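Local coordinates for protein HIRA (Homo sapiens, PDB 5YJE), which works with ASF1A as a histone chaperone to promote replication-independent chromatin assembly and acts as a transcription corepressor, this chain being the C-terminal, trimer-forming part, at residues 94-99 against 108-113; 131-136 against 147-152; 169-174 against 210-215; 180-185 against 193-198. All blocks are in the same frame, centred on the assembly; numbering follows the deposited sequence.

Contact 1: 94-99 against 108-113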
loop_
_atom_site.group_PDB
_atom_site.type_symbol
_atom_site.label_atom_id
_atom_site.label_comp_id
_atom_site.label_asym_id
_atom_site.label_seq_id
_atom_site.Cartn_x
_atom_site.Cartn_y
_atom_site.Cartn_z
ATOM N N SER B 94 -0.252 28.573 13.547
ATOM C CA SER B 94 1.199 28.654 13.418
ATOM C C SER B 94 1.550 29.430 12.157
ATOM O O SER B 94 0.714 29.626 11.269
ATOM C CB SER B 94 1.876 27.267 13.408
ATOM O OG SER B 94 1.278 26.418 12.466
ATOM N N ARG B 95 2.798 29.895 12.100
ATOM C CA ARG B 95 3.238 30.693 10.959
ATOM C C ARG B 95 3.198 29.883 9.664
ATOM O O ARG B 95 3.665 28.744 9.608
ATOM C CB ARG B 95 4.647 31.231 11.201
ATOM C CG ARG B 95 4.773 31.938 12.526
ATOM C CD ARG B 95 5.510 33.267 12.424
ATOM N NE ARG B 95 6.958 33.150 12.262
ATOM C CZ ARG B 95 7.779 32.672 13.190
ATOM N NH1 ARG B 95 9.086 32.631 12.966
ATOM N NH2 ARG B 95 7.294 32.213 14.336
ATOM N N ILE B 96 2.622 30.479 8.629
ATOM C CA ILE B 96 2.617 29.893 7.295
ATOM C C ILE B 96 3.942 30.202 6.599
ATOM O O ILE B 96 4.325 31.369 6.456
ATOM C CB ILE B 96 1.425 30.405 6.477
ATOM C CG1 ILE B 96 0.122 30.017 7.186
ATOM C CG2 ILE B 96 1.476 29.836 5.048
ATOM C CD1 ILE B 96 -1.089 30.840 6.781
ATOM N N LEU B 97 4.643 29.146 6.170
ATOM C CA LEU B 97 5.935 29.226 5.497
ATOM C C LEU B 97 5.787 29.279 3.985
ATOM O O LEU B 97 6.437 30.098 3.327
ATOM C CB LEU B 97 6.809 28.038 5.893
ATOM C CG LEU B 97 7.277 28.009 7.340
ATOM C CD1 LEU B 97 8.051 26.701 7.690
ATOM C CD2 LEU B 97 8.122 29.272 7.604
ATOM N N THR B 98 4.944 28.424 3.402
ATOM C CA THR B 98 4.720 28.555 1.965
ATOM C C THR B 98 3.307 28.094 1.665
ATOM O O THR B 98 2.581 27.646 2.549
ATOM C CB THR B 98 5.774 27.784 1.118
ATOM O OG1 THR B 98 5.517 27.995 -0.274
ATOM C CG2 THR B 98 5.749 26.260 1.355
ATOM N N ALA B 99 2.928 28.178 0.395
ATOM C CA ALA B 99 1.558 27.885 0.016
ATOM C C ALA B 99 1.514 27.506 -1.456
ATOM O O ALA B 99 2.417 27.835 -2.224
ATOM C CB ALA B 99 0.641 29.083 0.306
ATOM N N VAL B 108 -1.374 25.114 2.614
ATOM C CA VAL B 108 -0.338 25.907 3.252
ATOM C C VAL B 108 0.518 24.971 4.075
ATOM O O VAL B 108 0.016 24.010 4.673
ATOM C CB VAL B 108 -0.900 27.054 4.140
ATOM C CG1 VAL B 108 -1.582 28.141 3.285
ATOM C CG2 VAL B 108 -1.839 26.519 5.170
ATOM N N ALA B 109 1.813 25.251 4.105
ATOM C CA ALA B 109 2.714 24.559 5.005
ATOM C C ALA B 109 3.236 25.558 6.026
ATOM O O ALA B 109 3.612 26.686 5.676
ATOM C CB ALA B 109 3.859 23.872 4.248
ATOM N N CYS B 110 3.239 25.107 7.280
ATOM C CA CYS B 110 3.455 25.884 8.481
ATOM C C CYS B 110 4.594 25.279 9.279
ATOM O O CYS B 110 4.856 24.070 9.215
ATOM C CB CYS B 110 2.189 25.919 9.378
ATOM S SG CYS B 110 0.678 26.495 8.552
ATOM N N GLU B 111 5.224 26.143 10.083
ATOM C CA GLU B 111 6.194 25.724 11.089
ATOM C C GLU B 111 5.609 24.621 11.957
ATOM O O GLU B 111 4.380 24.496 12.053
ATOM C CB GLU B 111 6.616 26.899 11.964
ATOM C CG GLU B 111 7.226 28.062 11.212
ATOM C CD GLU B 111 7.619 29.189 12.151
ATOM O OE1 GLU B 111 6.826 29.506 13.072
ATOM O OE2 GLU B 111 8.728 29.742 11.987
ATOM N N LYS B 112 6.478 23.857 12.628
ATOM C CA LYS B 112 6.082 22.631 13.327
ATOM C C LYS B 112 5.599 21.574 12.331
ATOM O O LYS B 112 4.775 20.710 12.676
ATOM C CB LYS B 112 5.006 22.882 14.402
ATOM C CG LYS B 112 5.459 23.715 15.596
ATOM N N ARG B 113 6.078 21.697 11.079
ATOM C CA ARG B 113 5.998 20.653 10.057
ATOM C C ARG B 113 4.556 20.275 9.744
ATOM O O ARG B 113 4.232 19.088 9.576
ATOM C CB ARG B 113 6.804 19.414 10.468
ATOM C CG ARG B 113 8.308 19.628 10.521
ATOM C CD ARG B 113 8.964 18.815 11.634
ATOM N NE ARG B 113 8.696 17.406 11.484
ATOM C CZ ARG B 113 8.554 16.544 12.492
ATOM N NH1 ARG B 113 8.659 16.948 13.761
ATOM N NH2 ARG B 113 8.293 15.264 12.221
#
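V108 enters the contact through CB and one methyl branch: CB lies 3.8 Å from I96 CG2, and CG1, beside the backbone N (chi1 -68°), is 3.8 Å from A99 CB. L79 of strand 74-83 touches V108 and I96 on this sheet face.

A109 interrupts the regular antiparallel pairing. Its O accepts from L97 N at 2.7 Å and from T98 N at 3.2 Å, while its N donates to T98 O. Two successive residues facing one define a classic beta bulge, and the register accordingly slips by one between I96–C110 and T98–A109. T98 and A109 turn to the other face, where I135 touches both.

C110 returns to the face of I96, its SG 3.8 Å from I96 CG1. S94 OG comes to 3.3 Å from C110 CB, and the CA of C110 makes a CA-H...O contact with R95 O.

E111 N donates to that same oxygen, R95 O, at 3.1 Å. In E111, chi2 of -180° extends the chain to CD, crossing L97 at about a right angle; the carboxylate lies over one guanidinium face of R95, the planes 71° apart. R95 NH2 is 3.0 Å from E111 OE1, but the oxygen stands well out of the guanidinium plane and no N-H points at it. The hairpin end therefore joins directional backbone bonds, which fix the bulge, to a salt bridge that probably depends on charge attraction alone.

Contact 2: 131-136 against 147-152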
loop_
_atom_site.group_PDB
_atom_site.type_symbol
_atom_site.label_atom_id
_atom_site.label_comp_id
_atom_site.label_asym_id
_atom_site.label_seq_id
_atom_site.Cartn_x
_atom_site.Cartn_y
_atom_site.Cartn_z
ATOM N N LEU B 131 4.178 16.421 8.745
ATOM C CA LEU B 131 5.158 16.010 7.757
ATOM C C LEU B 131 6.368 15.428 8.464
ATOM O O LEU B 131 6.671 15.804 9.600
ATOM C CB LEU B 131 5.593 17.198 6.907
ATOM C CG LEU B 131 4.564 17.895 6.016
ATOM C CD1 LEU B 131 5.146 19.223 5.463
ATOM C CD2 LEU B 131 4.122 16.970 4.883
ATOM N N PRO B 132 7.067 14.489 7.823
ATOM C CA PRO B 132 8.228 13.863 8.486
ATOM C C PRO B 132 9.397 14.818 8.707
ATOM O O PRO B 132 10.250 14.540 9.559
ATOM C CB PRO B 132 8.602 12.722 7.535
ATOM C CG PRO B 132 8.038 13.154 6.183
ATOM C CD PRO B 132 6.755 13.858 6.527
ATOM N N SER B 133 9.451 15.929 7.980
ATOM C CA SER B 133 10.479 16.946 8.155
ATOM C C SER B 133 9.907 18.256 7.627
ATOM O O SER B 133 8.807 18.261 7.058
ATOM C CB SER B 133 11.790 16.548 7.430
ATOM O OG SER B 133 11.688 16.631 6.033
ATOM N N PRO B 134 10.603 19.392 7.827
ATOM C CA PRO B 134 10.012 20.678 7.405
ATOM C C PRO B 134 9.786 20.743 5.905
ATOM O O PRO B 134 10.499 20.120 5.109
ATOM C CB PRO B 134 11.040 21.730 7.851
ATOM C CG PRO B 134 11.791 21.087 8.968
ATOM C CD PRO B 134 11.841 19.594 8.604
ATOM N N ILE B 135 8.751 21.490 5.531
ATOM C CA ILE B 135 8.436 21.706 4.129
ATOM C C ILE B 135 9.603 22.392 3.414
ATOM O O ILE B 135 10.381 23.156 4.009
ATOM C CB ILE B 135 7.157 22.551 3.993
ATOM C CG1 ILE B 135 6.636 22.526 2.548
ATOM C CG2 ILE B 135 7.408 24.032 4.538
ATOM C CD1 ILE B 135 6.211 21.145 2.062
ATOM N N SER B 136 9.723 22.107 2.120
ATOM C CA SER B 136 10.546 22.888 1.207
ATOM C C SER B 136 9.691 23.522 0.117
ATOM O O SER B 136 9.677 24.744 -0.004
ATOM C CB SER B 136 11.670 22.018 0.598
ATOM O OG SER B 136 12.593 22.818 -0.139
ATOM N N ALA B 147 4.046 17.523 -1.466
ATOM C CA ALA B 147 4.974 18.165 -0.552
ATOM C C ALA B 147 6.364 17.557 -0.725
ATOM O O ALA B 147 6.523 16.329 -0.662
ATOM C CB ALA B 147 4.491 18.020 0.893
ATOM N N LEU B 148 7.356 18.415 -0.955
ATOM C CA LEU B 148 8.772 18.047 -0.953
ATOM C C LEU B 148 9.408 18.611 0.313
ATOM O O LEU B 148 9.374 19.827 0.534
ATOM C CB LEU B 148 9.493 18.599 -2.190
ATOM C CG LEU B 148 9.723 17.762 -3.460
ATOM C CD1 LEU B 148 8.463 17.573 -4.281
ATOM C CD2 LEU B 148 10.772 18.426 -4.318
ATOM N N THR B 149 10.000 17.746 1.126
ATOM C CA THR B 149 10.483 18.135 2.441
ATOM C C THR B 149 11.997 18.352 2.451
ATOM O O THR B 149 12.728 17.968 1.533
ATOM C CB THR B 149 10.093 17.093 3.499
ATOM O OG1 THR B 149 10.745 15.845 3.221
ATOM C CG2 THR B 149 8.585 16.889 3.535
ATOM N N ALA B 150 12.463 19.001 3.526
ATOM C CA ALA B 150 13.893 19.269 3.673
ATOM C C ALA B 150 14.709 17.993 3.578
ATOM O O ALA B 150 15.794 17.987 2.995
ATOM C CB ALA B 150 14.194 19.956 5.007
ATOM N N ALA B 151 14.208 16.907 4.150
ATOM C CA ALA B 151 14.923 15.648 4.083
ATOM C C ALA B 151 14.969 15.085 2.655
ATOM O O ALA B 151 15.601 14.046 2.440
ATOM C CB ALA B 151 14.292 14.662 5.069
ATOM N N ALA B 152 14.328 15.767 1.701
ATOM C CA ALA B 152 14.219 15.332 0.318
ATOM C C ALA B 152 13.336 14.086 0.177
ATOM O O ALA B 152 13.652 13.157 -0.568
ATOM C CB ALA B 152 15.598 15.114 -0.305
#
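S133 reaches the turn that follows strand 144-149: OG accepts from A151 N at 3.2 Å, with an N-H...O angle of 164°. A chi1 of 72° sets OG between the backbone N and the carbonyl carbon and also brings it to 3.0 Å from T149 CB. One residue on, P134 O accepts a hydrogen bond from A150 N at 2.8 Å. S136 N then donates to L148 O at 2.8 Å.

The type I turn from T149 to A152 is closed by A152 N, which donates to T149 O at 2.7 Å, so three successive amides after T149 have acceptors. Two buried hydroxyls are satisfied by residues beyond the two segments: S136 OG bonds to P42 O, and T149 OG1 to T153 OG1. The apolar side is formed by A147 CB, 3.8 Å from I135 CD1 and 4.1 Å from L131 CD2.

An alanine at S133 would probably leave A151 N without its acceptor and the turn freer to shift. At this mouth of the hairpin of strands 135-141 and 144-149, where strand pairing gives way to loop, a side-chain oxygen thus stands in for a backbone carbonyl.

Contact 3: 169-174 against 210-215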
loop_
_atom_site.group_PDB
_atom_site.type_symbol
_atom_site.label_atom_id
_atom_site.label_comp_id
_atom_site.label_asym_id
_atom_site.label_seq_id
_atom_site.Cartn_x
_atom_site.Cartn_y
_atom_site.Cartn_z
ATOM N N GLU B 169 8.528 9.300 -0.638
ATOM C CA GLU B 169 9.594 8.687 -1.432
ATOM C C GLU B 169 10.836 9.547 -1.368
ATOM O O GLU B 169 10.786 10.735 -1.693
ATOM C CB GLU B 169 9.167 8.511 -2.882
ATOM C CG GLU B 169 8.118 7.464 -3.015
ATOM C CD GLU B 169 8.622 6.075 -2.616
ATOM O OE1 GLU B 169 9.764 5.708 -2.983
ATOM O OE2 GLU B 169 7.858 5.352 -1.950
ATOM N N SER B 170 11.952 8.951 -0.976
ATOM C CA SER B 170 13.206 9.684 -1.029
ATOM C C SER B 170 13.545 10.076 -2.467
ATOM O O SER B 170 13.317 9.318 -3.419
ATOM C CB SER B 170 14.340 8.864 -0.437
ATOM O OG SER B 170 15.546 9.604 -0.554
ATOM N N LEU B 171 14.044 11.297 -2.621
ATOM C CA LEU B 171 14.594 11.765 -3.884
ATOM C C LEU B 171 16.084 11.467 -4.023
ATOM O O LEU B 171 16.718 11.945 -4.969
ATOM C CB LEU B 171 14.338 13.269 -4.050
ATOM C CG LEU B 171 12.909 13.699 -4.373
ATOM C CD1 LEU B 171 12.862 15.214 -4.564
ATOM C CD2 LEU B 171 12.453 13.019 -5.640
ATOM N N HIS B 172 16.644 10.694 -3.096
ATOM C CA HIS B 172 18.083 10.464 -3.076
ATOM C C HIS B 172 18.548 9.701 -4.312
ATOM O O HIS B 172 19.581 10.034 -4.905
ATOM C CB HIS B 172 18.459 9.715 -1.795
ATOM C CG HIS B 172 19.886 9.273 -1.746
ATOM N ND1 HIS B 172 20.940 10.161 -1.658
ATOM C CD2 HIS B 172 20.436 8.033 -1.764
ATOM C CE1 HIS B 172 22.075 9.486 -1.620
ATOM N NE2 HIS B 172 21.798 8.194 -1.682
ATOM N N SER B 173 17.788 8.689 -4.715
ATOM C CA SER B 173 18.128 7.894 -5.890
ATOM C C SER B 173 18.286 8.768 -7.126
ATOM O O SER B 173 19.232 8.605 -7.894
ATOM C CB SER B 173 17.040 6.852 -6.122
ATOM O OG SER B 173 17.570 5.724 -6.742
ATOM N N ILE B 174 17.359 9.701 -7.323
ATOM C CA ILE B 174 17.361 10.580 -8.480
ATOM C C ILE B 174 18.468 11.619 -8.383
ATOM O O ILE B 174 19.043 12.030 -9.400
ATOM C CB ILE B 174 15.982 11.251 -8.582
ATOM C CG1 ILE B 174 14.943 10.248 -9.045
ATOM C CG2 ILE B 174 15.997 12.501 -9.475
ATOM C CD1 ILE B 174 13.615 10.903 -9.122
ATOM N N SER B 210 5.153 1.733 -7.730
ATOM C CA SER B 210 5.865 2.274 -6.572
ATOM C C SER B 210 7.349 2.443 -6.873
ATOM O O SER B 210 8.213 2.121 -6.058
ATOM C CB SER B 210 5.646 1.423 -5.318
ATOM O OG SER B 210 5.631 2.260 -4.176
ATOM N N THR B 211 7.636 2.996 -8.046
ATOM C CA THR B 211 8.983 3.069 -8.588
ATOM C C THR B 211 9.249 4.456 -9.153
ATOM O O THR B 211 8.361 5.109 -9.708
ATOM C CB THR B 211 9.211 2.035 -9.728
ATOM O OG1 THR B 211 8.146 2.139 -10.680
ATOM C CG2 THR B 211 9.283 0.606 -9.212
ATOM N N TRP B 212 10.496 4.878 -9.032
ATOM C CA TRP B 212 11.035 5.860 -9.955
ATOM C C TRP B 212 11.277 5.199 -11.308
ATOM O O TRP B 212 11.917 4.141 -11.392
ATOM C CB TRP B 212 12.317 6.428 -9.390
ATOM C CG TRP B 212 12.045 7.320 -8.235
ATOM C CD1 TRP B 212 12.378 7.101 -6.931
ATOM C CD2 TRP B 212 11.352 8.578 -8.273
ATOM N NE1 TRP B 212 11.949 8.155 -6.155
ATOM C CE2 TRP B 212 11.317 9.072 -6.954
ATOM C CE3 TRP B 212 10.759 9.333 -9.299
ATOM C CZ2 TRP B 212 10.714 10.292 -6.628
ATOM C CZ3 TRP B 212 10.173 10.540 -8.983
ATOM C CH2 TRP B 212 10.153 11.013 -7.648
ATOM N N ASN B 213 10.741 5.810 -12.364
ATOM C CA ASN B 213 10.867 5.300 -13.719
ATOM C C ASN B 213 11.480 6.345 -14.634
ATOM O O ASN B 213 11.031 7.494 -14.663
ATOM C CB ASN B 213 9.525 4.865 -14.292
ATOM C CG ASN B 213 8.862 3.811 -13.452
ATOM O OD1 ASN B 213 7.916 4.093 -12.720
ATOM N ND2 ASN B 213 9.380 2.593 -13.516
ATOM N N LEU B 214 12.475 5.925 -15.410
ATOM C CA LEU B 214 13.093 6.754 -16.439
ATOM C C LEU B 214 12.182 6.807 -17.658
ATOM O O LEU B 214 12.045 5.821 -18.382
ATOM C CB LEU B 214 14.457 6.189 -16.813
ATOM C CG LEU B 214 15.222 7.028 -17.821
ATOM C CD1 LEU B 214 15.714 8.332 -17.159
ATOM C CD2 LEU B 214 16.367 6.210 -18.393
ATOM N N VAL B 215 11.568 7.961 -17.899
ATOM C CA VAL B 215 10.630 8.133 -19.000
ATOM C C VAL B 215 11.195 9.003 -20.101
ATOM O O VAL B 215 10.508 9.245 -21.097
ATOM C CB VAL B 215 9.294 8.721 -18.502
ATOM C CG1 VAL B 215 8.691 7.797 -17.488
ATOM C CG2 VAL B 215 9.511 10.120 -17.887
#
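I174 and W212, whose CB points toward 169-174 with CG anti to the carbonyl carbon, form the tight part of this contact. I174 CD1 sits over one face of the indole, 3.3 Å from the centroid of the six-membered ring and 14° off the ring normal, a CH-pi arrangement in which the side chain meets the ring at about a right angle. L171 CD2 approaches obliquely, 3.4 Å from W212 CZ2. At the ring edge, W212 NE1 donates to S170 O at 3.3 Å, a bent bond (N-H...O angle 145°) with the oxygen tilted 24° from the ring plane. F205 adds an edge-to-face ring contact. An alanine in place of W212 would probably leave S170 O without this donor and open a gap beneath I174 CD1 and L171 CD2.

The indole bridges two successive four-stranded antiparallel meanders: S170 ends strand 163-170, the last of one sheet, and W212 belongs to strand 211-217, the last of the next. Such sheets resemble propeller blades, consistent with this family's place in the beta-propeller clan. Between them the chain turns into helix 172-175, with L171 at the N-cap position and S170 OG accepting from H172 N at 3.0 Å in an ST turn.

The contact is looser toward E169 and S210. E169 CB stays 4.3 Å from W212 NE1, and E169 OE2 is 4.4 Å from S210 OG. S210 OG instead bonds to K167 of the third subunit, and W212 and N213 pair in an antiparallel ladder with a strand of that chain, across the trimer interface.

Contact 4: 180-185 against 193-198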
loop_
_atom_site.group_PDB
_atom_site.type_symbol
_atom_site.label_atom_id
_atom_site.label_comp_id
_atom_site.label_asym_id
_atom_site.label_seq_id
_atom_site.Cartn_x
_atom_site.Cartn_y
_atom_site.Cartn_z
ATOM N N MET B 180 23.144 18.363 -8.242
ATOM C CA MET B 180 22.422 18.867 -7.073
ATOM C C MET B 180 21.164 19.660 -7.417
ATOM O O MET B 180 20.668 20.377 -6.555
ATOM C CB MET B 180 23.260 19.783 -6.156
ATOM C CG MET B 180 24.785 19.632 -6.108
ATOM S SD MET B 180 25.619 21.261 -5.918
ATOM C CE MET B 180 24.836 22.014 -4.470
ATOM N N THR B 181 20.661 19.617 -8.650
ATOM C CA THR B 181 19.490 20.412 -8.993
ATOM C C THR B 181 18.483 19.559 -9.734
ATOM O O THR B 181 18.763 18.430 -10.137
ATOM C CB THR B 181 19.806 21.657 -9.852
ATOM O OG1 THR B 181 20.178 21.256 -11.169
ATOM C CG2 THR B 181 20.894 22.526 -9.236
ATOM N N VAL B 182 17.283 20.121 -9.862
ATOM C CA VAL B 182 16.205 19.573 -10.669
ATOM C C VAL B 182 15.626 20.737 -11.447
ATOM O O VAL B 182 15.055 21.652 -10.846
ATOM C CB VAL B 182 15.107 18.902 -9.831
ATOM C CG1 VAL B 182 13.931 18.497 -10.736
ATOM C CG2 VAL B 182 15.657 17.696 -9.074
ATOM N N SER B 183 15.748 20.686 -12.777
ATOM C CA SER B 183 15.427 21.833 -13.621
ATOM C C SER B 183 13.938 22.109 -13.609
ATOM O O SER B 183 13.514 23.266 -13.508
ATOM C CB SER B 183 15.889 21.589 -15.067
ATOM O OG SER B 183 17.125 20.889 -15.109
ATOM N N GLN B 184 13.124 21.062 -13.748
ATOM C CA GLN B 184 11.678 21.253 -13.712
ATOM C C GLN B 184 11.023 20.144 -12.904
ATOM O O GLN B 184 11.522 19.013 -12.843
ATOM C CB GLN B 184 11.048 21.303 -15.117
ATOM C CG GLN B 184 11.310 22.606 -15.882
ATOM C CD GLN B 184 12.506 22.514 -16.828
ATOM O OE1 GLN B 184 12.779 21.458 -17.406
ATOM N NE2 GLN B 184 13.215 23.627 -16.995
ATOM N N ILE B 185 9.889 20.490 -12.301
ATOM C CA ILE B 185 9.080 19.591 -11.497
ATOM C C ILE B 185 7.645 19.703 -11.980
ATOM O O ILE B 185 7.062 20.791 -11.938
ATOM C CB ILE B 185 9.160 19.920 -10.002
ATOM C CG1 ILE B 185 10.539 19.554 -9.447
ATOM C CG2 ILE B 185 8.073 19.164 -9.247
ATOM C CD1 ILE B 185 10.674 19.743 -7.945
ATOM N N PRO B 193 4.330 12.612 -9.970
ATOM C CA PRO B 193 5.442 13.563 -9.988
ATOM C C PRO B 193 6.490 13.199 -11.029
ATOM O O PRO B 193 6.867 12.037 -11.209
ATOM C CB PRO B 193 6.013 13.468 -8.563
ATOM C CG PRO B 193 5.681 12.074 -8.116
ATOM C CD PRO B 193 4.470 11.607 -8.897
ATOM N N VAL B 194 6.966 14.236 -11.710
ATOM C CA VAL B 194 7.996 14.145 -12.733
ATOM C C VAL B 194 9.116 15.117 -12.372
ATOM O O VAL B 194 8.859 16.288 -12.066
ATOM C CB VAL B 194 7.424 14.456 -14.132
ATOM C CG1 VAL B 194 8.459 14.223 -15.189
ATOM C CG2 VAL B 194 6.202 13.595 -14.385
ATOM N N MET B 195 10.348 14.619 -12.398
ATOM C CA MET B 195 11.570 15.370 -12.141
ATOM C C MET B 195 12.372 15.390 -13.439
ATOM O O MET B 195 12.853 14.345 -13.899
ATOM C CB MET B 195 12.361 14.719 -11.010
ATOM C CG MET B 195 11.516 14.389 -9.797
ATOM S SD MET B 195 11.421 15.748 -8.609
ATOM C CE MET B 195 9.667 16.038 -8.562
ATOM N N ASN B 196 12.486 16.571 -14.040
ATOM C CA ASN B 196 13.293 16.781 -15.231
ATOM C C ASN B 196 14.640 17.350 -14.784
ATOM O O ASN B 196 14.714 18.502 -14.325
ATOM C CB ASN B 196 12.596 17.728 -16.208
ATOM C CG ASN B 196 12.900 17.394 -17.645
ATOM O OD1 ASN B 196 12.199 16.651 -18.270
ATOM N ND2 ASN B 196 14.008 17.881 -18.148
ATOM N N LEU B 197 15.692 16.535 -14.910
ATOM C CA LEU B 197 17.051 16.865 -14.509
ATOM C C LEU B 197 17.805 17.583 -15.634
ATOM O O LEU B 197 17.488 17.463 -16.829
ATOM C CB LEU B 197 17.823 15.606 -14.112
ATOM C CG LEU B 197 17.242 14.688 -13.027
ATOM C CD1 LEU B 197 18.236 13.591 -12.660
ATOM C CD2 LEU B 197 16.856 15.469 -11.798
ATOM N N SER B 198 18.842 18.322 -15.231
ATOM C CA SER B 198 19.604 19.114 -16.189
ATOM C C SER B 198 20.402 18.245 -17.159
ATOM O O SER B 198 20.714 18.703 -18.259
ATOM C CB SER B 198 20.541 20.081 -15.461
ATOM O OG SER B 198 21.583 19.378 -14.810
#
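Bends at chi2 (-89°) and chi3 (121°) carry the SD and then the CE of M195 round to I185, and the two side chains lie alongside each other, pointing the same way. M195 CE ends 3.6 Å from I185 CG2. In V182, CG1 is anti to the backbone N (chi1 173°), where it meets N196 O at 3.7 Å; the other branch, CG2, packs 3.7 Å from L197 CD2.

The backbone evidence is of an irregular antiparallel pairing. Q184 N donates to N196 O at 3.1 Å, and N196 N returns a bond to Q184 O at 2.9 Å. S183 N also approaches N196 O, at 2.9 Å, but this bond is strongly bent and weak. S183 and Q184 thus both face N196, which is a classic beta bulge. Past it, I185 CA makes a CA-H...O contact of 3.4 Å with V194 O. On the opposite face to I185 and M195, Q184 CB and N196 CB stand 4.0 Å apart.

The pair forms the first hairpin of a four-stranded antiparallel sheet, strand 193-196 running on to 201-206. Helix 172-175 covers the apolar side, L175 touching V182 while I174 touches M195 and L197. I185 reaches across to M146 and L148 of strand 144-149, in the preceding sheet.

Overall arrangement
Contacts 1, 2 and 4 each close a beta hairpin at the start of a different four-stranded sheet, whereas contact 3 spans two sheets. Contacts 1 and 2 are buried and touch, A109 packing on I135; contacts 3 and 4 are partly buried, with several exposed residues in contact 4. Contacts 1 and 4 rely on a classic bulge, but contact 1 adds a salt bridge and contact 4 a methionine-isoleucine pairing. Contact 2 uses a serine hydroxyl as acceptor, contact 3 an indole N-H as donor. I174 and W212 of contact 3 meet M195 of contact 4, and L148 of contact 2 packs on L171 and I185. Contacts 1 and 3, with centres about 26 Å apart, do not touch.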